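Local atomic coordinates of ADP-dependent (S)-NAD(P)H-hydrate dehydratase (Streptococcus mutans, PDB entry 3BGK), a protein that probably catalyses the ADP-dependent dehydration of the S-form of NAD(P)HX, a damaged hydrate of NAD(P)H, releasing AMP and phosphate. Residues I74-L79 / M249-A254; V128-P133 / M256-V261; P242-G247 / F277-I282. All coordinates share one frame; numbering follows the deposited sequence.

Contact 1: I74-L79 / M249-A254. With PO4 (phosphate ion), chain B.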
loop_
_atom_site.group_PDB
_atom_site.type_symbol
_atom_site.label_atom_id
_atom_site.label_comp_id
_atom_site.label_asym_id
_atom_site.label_seq_id
_atom_site.Cartn_x
_atom_site.Cartn_y
_atom_site.Cartn_z
ATOM N N ILE A 74 -7.018 2.655 -14.371
ATOM C CA ILE A 74 -6.058 3.720 -14.646
ATOM C C ILE A 74 -4.809 3.562 -13.775
ATOM O O ILE A 74 -3.723 3.970 -14.180
ATOM C CB ILE A 74 -6.675 5.130 -14.520
ATOM C CG1 ILE A 74 -5.962 6.128 -15.446
ATOM C CG2 ILE A 74 -6.653 5.628 -13.068
ATOM C CD1 ILE A 74 -6.107 5.860 -16.944
ATOM N N ILE A 75 -4.974 2.960 -12.595
ATOM C CA ILE A 75 -3.858 2.641 -11.713
ATOM C C ILE A 75 -2.977 1.567 -12.346
ATOM O O ILE A 75 -1.752 1.599 -12.200
ATOM C CB ILE A 75 -4.327 2.165 -10.310
ATOM C CG1 ILE A 75 -5.081 3.283 -9.580
ATOM C CG2 ILE A 75 -3.141 1.695 -9.476
ATOM C CD1 ILE A 75 -5.766 2.846 -8.275
HETATM N N MSE A 76 -3.593 0.626 -13.053
HETATM C CA MSE A 76 -2.843 -0.476 -13.659
HETATM C C MSE A 76 -2.158 -0.064 -14.949
HETATM O O MSE A 76 -1.058 -0.527 -15.247
HETATM C CB MSE A 76 -3.730 -1.697 -13.863
HETATM C CG MSE A 76 -3.985 -2.443 -12.572
HETATM SE SE MSE A 76 -5.158 -3.972 -12.780
HETATM C CE MSE A 76 -6.819 -3.098 -13.336
ATOM N N ALA A 77 -2.798 0.824 -15.703
ATOM C CA ALA A 77 -2.159 1.423 -16.867
ATOM C C ALA A 77 -1.016 2.346 -16.426
ATOM O O ALA A 77 0.067 2.320 -17.010
ATOM C CB ALA A 77 -3.173 2.167 -17.706
ATOM N N ALA A 78 -1.254 3.139 -15.383
ATOM C CA ALA A 78 -0.217 4.010 -14.830
ATOM C C ALA A 78 1.009 3.212 -14.384
ATOM O O ALA A 78 2.132 3.528 -14.776
ATOM C CB ALA A 78 -0.762 4.838 -13.687
ATOM N N LEU A 79 0.779 2.179 -13.572
ATOM C CA LEU A 79 1.839 1.282 -13.114
ATOM C C LEU A 79 2.660 0.729 -14.271
ATOM O O LEU A 79 3.887 0.725 -14.211
ATOM C CB LEU A 79 1.264 0.131 -12.279
ATOM C CG LEU A 79 0.994 0.378 -10.790
ATOM C CD1 LEU A 79 0.258 -0.811 -10.178
ATOM C CD2 LEU A 79 2.283 0.659 -10.019
HETATM N N MSE A 249 -5.820 -7.038 -17.433
HETATM C CA MSE A 249 -4.756 -7.425 -18.361
HETATM C C MSE A 249 -4.609 -6.428 -19.508
HETATM O O MSE A 249 -3.496 -6.099 -19.910
HETATM C CB MSE A 249 -5.006 -8.842 -18.902
HETATM C CG MSE A 249 -3.848 -9.452 -19.709
HETATM SE SE MSE A 249 -2.137 -9.572 -18.752
HETATM C CE MSE A 249 -2.735 -10.545 -17.177
ATOM N N GLY A 250 -5.733 -5.945 -20.020
ATOM C CA GLY A 250 -5.738 -4.967 -21.111
ATOM C C GLY A 250 -5.237 -3.591 -20.705
ATOM O O GLY A 250 -4.543 -2.917 -21.484
ATOM N N ASP A 251 -5.589 -3.175 -19.485
ATOM C CA ASP A 251 -5.152 -1.896 -18.938
ATOM C C ASP A 251 -3.627 -1.852 -18.862
ATOM O O ASP A 251 -3.003 -0.879 -19.299
ATOM C CB ASP A 251 -5.780 -1.644 -17.564
ATOM C CG ASP A 251 -7.288 -1.814 -17.569
ATOM O OD1 ASP A 251 -7.965 -1.164 -18.394
ATOM O OD2 ASP A 251 -7.803 -2.595 -16.739
ATOM N N THR A 252 -3.041 -2.922 -18.335
ATOM C CA THR A 252 -1.592 -3.096 -18.286
ATOM C C THR A 252 -0.958 -3.014 -19.673
ATOM O O THR A 252 0.084 -2.383 -19.839
ATOM C CB THR A 252 -1.225 -4.434 -17.624
ATOM O OG1 THR A 252 -1.859 -4.511 -16.345
ATOM C CG2 THR A 252 0.288 -4.561 -17.444
ATOM N N LEU A 253 -1.592 -3.634 -20.668
ATOM C CA LEU A 253 -1.106 -3.561 -22.046
ATOM C C LEU A 253 -1.127 -2.129 -22.579
ATOM O O LEU A 253 -0.154 -1.678 -23.193
ATOM C CB LEU A 253 -1.913 -4.481 -22.963
ATOM C CG LEU A 253 -1.469 -4.518 -24.432
ATOM C CD1 LEU A 253 0.031 -4.808 -24.565
ATOM C CD2 LEU A 253 -2.293 -5.509 -25.251
ATOM N N ALA A 254 -2.237 -1.427 -22.340
ATOM C CA ALA A 254 -2.398 -0.030 -22.730
ATOM C C ALA A 254 -1.305 0.859 -22.126
ATOM O O ALA A 254 -0.752 1.723 -22.808
ATOM C CB ALA A 254 -3.771 0.466 -22.314
HETATM P P PO4 B . -9.164 -5.975 -19.064
HETATM O O1 PO4 B . -9.733 -6.667 -17.843
HETATM O O2 PO4 B . -10.327 -5.501 -19.910
HETATM O O3 PO4 B . -8.343 -4.772 -18.654
HETATM O O4 PO4 B . -8.290 -6.929 -19.856
HETATM O O HOH W 1 -0.436 -3.106 -14.313
#
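The carboxylate of Asp251 separates the methyl end of Met76, a selenomethionine, from a bound phosphate. Phosphate O3 stands over one face of the carboxylate, 3.3 Å from Asp251 CG and well out of its plane. Met76 CE comes in obliquely on the opposite side of the plane and ends 3.6 Å from Asp251 OD2; Pro133 packs on that same side, toward OD1. The setting is the anion hole of the ribokinase-like fold, where a GxGD sequence opens helix 249-263 and its backbone N-H groups face the anion. Here Gly250 N donates to phosphate O4 over 2.7 Å at 151°, and Asp251 N donates to O3. Gly248 N and His186 NE2 complete the grip. The ion probably came from the crystallisation liquor, but its position is consistent with the predicted AMP and NADPHX sites that include Gly250 and Asp251.

The segments 74-79 and 249-254 of helices 71-83 and 249-263 approach to 7.1 Å between axes at a crossing angle of -40°. Such closeness rests on small groups: Ala77 CB lies 3.4 Å from Asp251 O, and Ala77 CA makes a C-H...O contact with the same carbonyl. Met76 bends at its last torsion (chi3 -64°), which carries CE rather than SE to the carboxylate. One water donates to Met76 O over 2.8 Å and also hydrogen-bonds Thr252 OG1, whose other partner is Gly248 O.

Contact 2: V128-P133 / M256-V261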
loop_
_atom_site.group_PDB
_atom_site.type_symbol
_atom_site.label_atom_id
_atom_site.label_comp_id
_atom_site.label_asym_id
_atom_site.label_seq_id
_atom_site.Cartn_x
_atom_site.Cartn_y
_atom_site.Cartn_z
ATOM N N VAL A 128 2.377 11.988 -25.363
ATOM C CA VAL A 128 1.493 10.855 -25.613
ATOM C C VAL A 128 0.275 10.971 -24.700
ATOM O O VAL A 128 0.416 11.205 -23.500
ATOM C CB VAL A 128 2.227 9.512 -25.354
ATOM C CG1 VAL A 128 1.250 8.331 -25.337
ATOM C CG2 VAL A 128 3.324 9.291 -26.399
ATOM N N VAL A 129 -0.914 10.830 -25.273
ATOM C CA VAL A 129 -2.143 10.862 -24.485
ATOM C C VAL A 129 -2.863 9.520 -24.582
ATOM O O VAL A 129 -3.307 9.112 -25.661
ATOM C CB VAL A 129 -3.076 12.043 -24.880
ATOM C CG1 VAL A 129 -4.401 11.984 -24.103
ATOM C CG2 VAL A 129 -2.380 13.380 -24.634
ATOM N N LEU A 130 -2.940 8.823 -23.450
ATOM C CA LEU A 130 -3.660 7.562 -23.376
ATOM C C LEU A 130 -5.006 7.793 -22.710
ATOM O O LEU A 130 -5.098 7.982 -21.498
ATOM C CB LEU A 130 -2.851 6.486 -22.634
ATOM C CG LEU A 130 -3.554 5.197 -22.176
ATOM C CD1 LEU A 130 -4.333 4.491 -23.299
ATOM C CD2 LEU A 130 -2.556 4.247 -21.547
HETATM N N MSE A 131 -6.055 7.767 -23.515
HETATM C CA MSE A 131 -7.389 7.977 -22.999
HETATM C C MSE A 131 -8.205 6.701 -23.132
HETATM O O MSE A 131 -8.182 6.055 -24.172
HETATM C CB MSE A 131 -8.040 9.126 -23.752
HETATM C CG MSE A 131 -9.403 9.530 -23.243
HETATM SE SE MSE A 131 -10.196 10.882 -24.401
HETATM C CE MSE A 131 -9.787 10.110 -26.146
ATOM N N GLY A 132 -8.899 6.321 -22.065
ATOM C CA GLY A 132 -9.883 5.252 -22.167
ATOM C C GLY A 132 -9.981 4.210 -21.070
ATOM O O GLY A 132 -11.089 3.761 -20.764
ATOM N N PRO A 133 -8.838 3.787 -20.490
ATOM C CA PRO A 133 -8.953 2.718 -19.492
ATOM C C PRO A 133 -9.733 3.178 -18.260
ATOM O O PRO A 133 -9.276 4.043 -17.514
ATOM C CB PRO A 133 -7.492 2.371 -19.150
ATOM C CG PRO A 133 -6.683 3.534 -19.592
ATOM C CD PRO A 133 -7.439 4.218 -20.696
HETATM N N MSE A 256 1.710 -0.164 -21.047
HETATM C CA MSE A 256 2.988 -0.528 -21.654
HETATM C C MSE A 256 3.198 0.084 -23.034
HETATM O O MSE A 256 4.250 0.678 -23.284
HETATM C CB MSE A 256 3.155 -2.038 -21.711
HETATM C CG MSE A 256 3.413 -2.643 -20.356
HETATM SE SE MSE A 256 3.723 -4.545 -20.459
HETATM C CE MSE A 256 5.394 -4.523 -21.473
ATOM N N ILE A 257 2.202 -0.044 -23.914
ATOM C CA ILE A 257 2.252 0.603 -25.229
ATOM C C ILE A 257 2.522 2.108 -25.117
ATOM O O ILE A 257 3.324 2.656 -25.881
ATOM C CB ILE A 257 0.964 0.355 -26.065
ATOM C CG1 ILE A 257 0.793 -1.136 -26.360
ATOM C CG2 ILE A 257 1.004 1.163 -27.380
ATOM C CD1 ILE A 257 -0.626 -1.526 -26.731
ATOM N N ALA A 258 1.861 2.762 -24.160
ATOM C CA ALA A 258 2.059 4.189 -23.920
ATOM C C ALA A 258 3.495 4.513 -23.510
ATOM O O ALA A 258 4.050 5.524 -23.945
ATOM C CB ALA A 258 1.072 4.705 -22.881
ATOM N N GLY A 259 4.086 3.658 -22.678
ATOM C CA GLY A 259 5.439 3.869 -22.186
ATOM C C GLY A 259 6.473 3.653 -23.279
ATOM O O GLY A 259 7.486 4.375 -23.349
ATOM N N PHE A 260 6.219 2.662 -24.137
ATOM C CA PHE A 260 7.110 2.378 -25.256
ATOM C C PHE A 260 7.145 3.535 -26.251
ATOM O O PHE A 260 8.228 4.032 -26.580
ATOM C CB PHE A 260 6.725 1.064 -25.945
ATOM C CG PHE A 260 7.391 -0.158 -25.357
ATOM C CD1 PHE A 260 7.250 -0.472 -24.003
ATOM C CD2 PHE A 260 8.142 -1.006 -26.162
ATOM C CE1 PHE A 260 7.856 -1.602 -23.459
ATOM C CE2 PHE A 260 8.756 -2.146 -25.635
ATOM C CZ PHE A 260 8.610 -2.448 -24.278
ATOM N N VAL A 261 5.967 3.981 -26.697
ATOM C CA VAL A 261 5.866 5.026 -27.721
ATOM C C VAL A 261 6.413 6.371 -27.230
ATOM O O VAL A 261 6.867 7.195 -28.029
ATOM C CB VAL A 261 4.425 5.188 -28.297
ATOM C CG1 VAL A 261 3.952 3.896 -28.948
ATOM C CG2 VAL A 261 3.441 5.638 -27.226
#
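Val261 presents a single methyl to the fork of Val128. Its CG2 lies 3.7 Å from Val128 CG2 and 4.0 Å from Val128 CG1, which places this bump across both prongs, and the two side chains meet at about a right angle. Val261 CG2 occupies the crowded position between its own backbone N and carbonyl carbon, and from there it projects at the strand.

One helical turn earlier, Ala258 supplies the second, shallower bump. Its CB is 3.9 Å from Leu130 CD2 and 4.4 Å from Val128 CG1, so it is received between two side chains that leave the same face of strand 128-131. With CG anti to the backbone N (chi1 166°), Leu130 extends toward the helix, and of its two methyls CD2 does the touching. Val61 and Ile159, from the strands flanking this one, also pack on Ala258 and form further walls of the hollow.

This is helix-on-sheet packing in a three-layer alpha/beta/alpha sandwich: the helix axis passes 9.1 Å from the strand axis and runs antiparallel to it, at 172°. Val129 and Met131 serve the other layer, against helix 139-151. No hydrogen bond joins the two segments, and the strand's backbone pairs instead with strands 60-64 and 157-161. All four touching residues are buried and aliphatic, implying adhesion by dispersion and exclusion of water, with side-chain shape setting the fit.

Contact 3: P242-G247 / F277-I282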
loop_
_atom_site.group_PDB
_atom_site.type_symbol
_atom_site.label_atom_id
_atom_site.label_comp_id
_atom_site.label_asym_id
_atom_site.label_seq_id
_atom_site.Cartn_x
_atom_site.Cartn_y
_atom_site.Cartn_z
ATOM N N PRO A 242 -3.411 -18.776 -21.153
ATOM C CA PRO A 242 -4.687 -18.658 -20.438
ATOM C C PRO A 242 -4.564 -18.028 -19.051
ATOM O O PRO A 242 -5.556 -17.557 -18.503
ATOM C CB PRO A 242 -5.162 -20.111 -20.326
ATOM C CG PRO A 242 -3.920 -20.917 -20.383
ATOM C CD PRO A 242 -2.995 -20.182 -21.304
ATOM N N TYR A 243 -3.353 -18.027 -18.504
ATOM C CA TYR A 243 -3.043 -17.382 -17.222
ATOM C C TYR A 243 -3.172 -15.850 -17.308
ATOM O O TYR A 243 -3.097 -15.143 -16.295
ATOM C CB TYR A 243 -1.629 -17.783 -16.771
ATOM C CG TYR A 243 -0.654 -17.898 -17.923
ATOM C CD1 TYR A 243 -0.413 -19.131 -18.538
ATOM C CD2 TYR A 243 0.005 -16.772 -18.420
ATOM C CE1 TYR A 243 0.468 -19.244 -19.607
ATOM C CE2 TYR A 243 0.884 -16.872 -19.488
ATOM C CZ TYR A 243 1.111 -18.113 -20.074
ATOM O OH TYR A 243 1.988 -18.219 -21.127
ATOM N N GLN A 244 -3.367 -15.353 -18.525
ATOM C CA GLN A 244 -3.549 -13.930 -18.762
ATOM C C GLN A 244 -5.014 -13.517 -18.755
ATOM O O GLN A 244 -5.324 -12.320 -18.784
ATOM C CB GLN A 244 -2.923 -13.539 -20.094
ATOM C CG GLN A 244 -1.441 -13.263 -20.011
ATOM C CD GLN A 244 -0.851 -12.938 -21.355
ATOM O OE1 GLN A 244 -0.574 -11.775 -21.658
ATOM N NE2 GLN A 244 -0.671 -13.957 -22.184
ATOM N N ALA A 245 -5.912 -14.498 -18.724
ATOM C CA ALA A 245 -7.347 -14.229 -18.818
ATOM C C ALA A 245 -7.918 -13.747 -17.483
ATOM O O ALA A 245 -8.798 -14.389 -16.891
ATOM C CB ALA A 245 -8.083 -15.458 -19.321
ATOM N N THR A 246 -7.404 -12.610 -17.020
ATOM C CA THR A 246 -7.770 -12.054 -15.720
ATOM C C THR A 246 -7.968 -10.546 -15.821
ATOM O O THR A 246 -7.346 -9.886 -16.660
ATOM C CB THR A 246 -6.730 -12.423 -14.621
ATOM O OG1 THR A 246 -7.167 -11.928 -13.352
ATOM C CG2 THR A 246 -5.358 -11.852 -14.931
ATOM N N GLY A 247 -8.853 -10.019 -14.976
ATOM C CA GLY A 247 -9.249 -8.611 -15.028
ATOM C C GLY A 247 -8.067 -7.669 -14.900
ATOM O O GLY A 247 -7.219 -7.863 -14.030
ATOM N N PHE A 277 4.450 -7.579 -27.508
ATOM C CA PHE A 277 5.193 -8.827 -27.316
ATOM C C PHE A 277 5.652 -8.988 -25.870
ATOM O O PHE A 277 5.462 -10.047 -25.272
ATOM C CB PHE A 277 6.402 -8.942 -28.256
ATOM C CG PHE A 277 7.332 -10.091 -27.910
ATOM C CD1 PHE A 277 7.055 -11.387 -28.341
ATOM C CD2 PHE A 277 8.467 -9.880 -27.127
ATOM C CE1 PHE A 277 7.899 -12.448 -28.009
ATOM C CE2 PHE A 277 9.312 -10.936 -26.791
ATOM C CZ PHE A 277 9.025 -12.220 -27.233
ATOM N N LEU A 278 6.261 -7.940 -25.321
ATOM C CA LEU A 278 6.862 -8.013 -23.997
ATOM C C LEU A 278 5.843 -8.278 -22.888
ATOM O O LEU A 278 6.099 -9.043 -21.966
ATOM C CB LEU A 278 7.677 -6.747 -23.711
ATOM C CG LEU A 278 8.734 -6.896 -22.619
ATOM C CD1 LEU A 278 9.750 -7.956 -22.993
ATOM C CD2 LEU A 278 9.403 -5.571 -22.395
ATOM N N HIS A 279 4.694 -7.630 -22.995
ATOM C CA HIS A 279 3.546 -7.859 -22.127
ATOM C C HIS A 279 3.278 -9.366 -21.959
ATOM O O HIS A 279 3.314 -9.885 -20.833
ATOM C CB HIS A 279 2.353 -7.106 -22.728
ATOM C CG HIS A 279 1.038 -7.378 -22.070
ATOM N ND1 HIS A 279 0.178 -8.364 -22.506
ATOM C CD2 HIS A 279 0.411 -6.760 -21.042
ATOM C CE1 HIS A 279 -0.913 -8.355 -21.761
ATOM N NE2 HIS A 279 -0.799 -7.385 -20.872
ATOM N N SER A 280 3.053 -10.068 -23.072
ATOM C CA SER A 280 2.795 -11.521 -23.049
ATOM C C SER A 280 4.027 -12.363 -22.721
ATOM O O SER A 280 3.915 -13.415 -22.074
ATOM C CB SER A 280 2.175 -11.997 -24.367
ATOM O OG SER A 280 0.786 -11.713 -24.401
ATOM N N TYR A 281 5.192 -11.907 -23.174
ATOM C CA TYR A 281 6.454 -12.586 -22.890
ATOM C C TYR A 281 6.722 -12.650 -21.391
ATOM O O TYR A 281 7.157 -13.684 -20.885
ATOM C CB TYR A 281 7.605 -11.888 -23.616
ATOM C CG TYR A 281 8.987 -12.382 -23.263
ATOM C CD1 TYR A 281 9.546 -13.471 -23.920
ATOM C CD2 TYR A 281 9.747 -11.742 -22.289
ATOM C CE1 TYR A 281 10.824 -13.926 -23.603
ATOM C CE2 TYR A 281 11.014 -12.184 -21.966
ATOM C CZ TYR A 281 11.549 -13.275 -22.628
ATOM O OH TYR A 281 12.820 -13.712 -22.311
ATOM N N ILE A 282 6.461 -11.546 -20.691
ATOM C CA ILE A 282 6.614 -11.498 -19.234
ATOM C C ILE A 282 5.606 -12.442 -18.561
ATOM O O ILE A 282 5.964 -13.213 -17.661
ATOM C CB ILE A 282 6.512 -10.043 -18.689
ATOM C CG1 ILE A 282 7.737 -9.230 -19.127
ATOM C CG2 ILE A 282 6.381 -10.035 -17.170
ATOM C CD1 ILE A 282 7.560 -7.713 -19.060
#
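Gln244 reaches across from the loop before helix 249-263 to Ser280 and His279 on helix 268-287, in the part of the ribokinase-like fold where the chain approaches the GxGD helix start. The interface is small, burying 120 Å² over both sides. Gln244 CG is anti to the carbonyl carbon (chi1 -84°) and the chain beyond it is extended, spanning the 8.0 Å between Gln244 CA and Ser280 CA. Its amide meets the imidazole of His279 obliquely, with the two planes 45° apart, while His279 is also packed by Leu253 and Met256.

Polar links tie the surrounding parts together. His279 NE2 hydrogen-bonds Met249 O, tying the ring to the first turn of the preceding helix 249-263, and Tyr243 OH hydrogen-bonds Asp284 one turn beyond Ser280.

Backbone bonds shape the loop itself. Ala245 N binds Pro242 O over 3.1 Å, closing the 3-10 segment, and Ala245 then centres an inverse gamma turn. Pro242 O also accepts from Arg49 of the second subunit, which places this loop at an interface of the tetramer. At the contact itself, Ser280 OG lies 3.7 Å from Gln244 CD.

In the fold
Helix 249-263 carries one segment each of contacts 1 and 2, and contact 3 packs against it. Its first turns form contact 1 and its later turns contact 2, with centres about 9 Å apart; Pro133 bridges them, its CG 3.6 Å from Ile74 CD1. Ala254 O also meets Leu130 CD2 at 3.3 Å. Contact 3 lies about 12 Å from contact 1, centre to centre, and Leu253 CA packs on His279 CD2 at 3.7 Å. Its centre is about 17 Å from that of contact 2, yet Met256 CE still touches His279 N at 3.5 Å. The phosphate sits in contact 1; contact 2 lies farther along the same helix, the Leu130 side chain about 8 Å from that of Asp251, and contact 3 flanks the predicted AMP site.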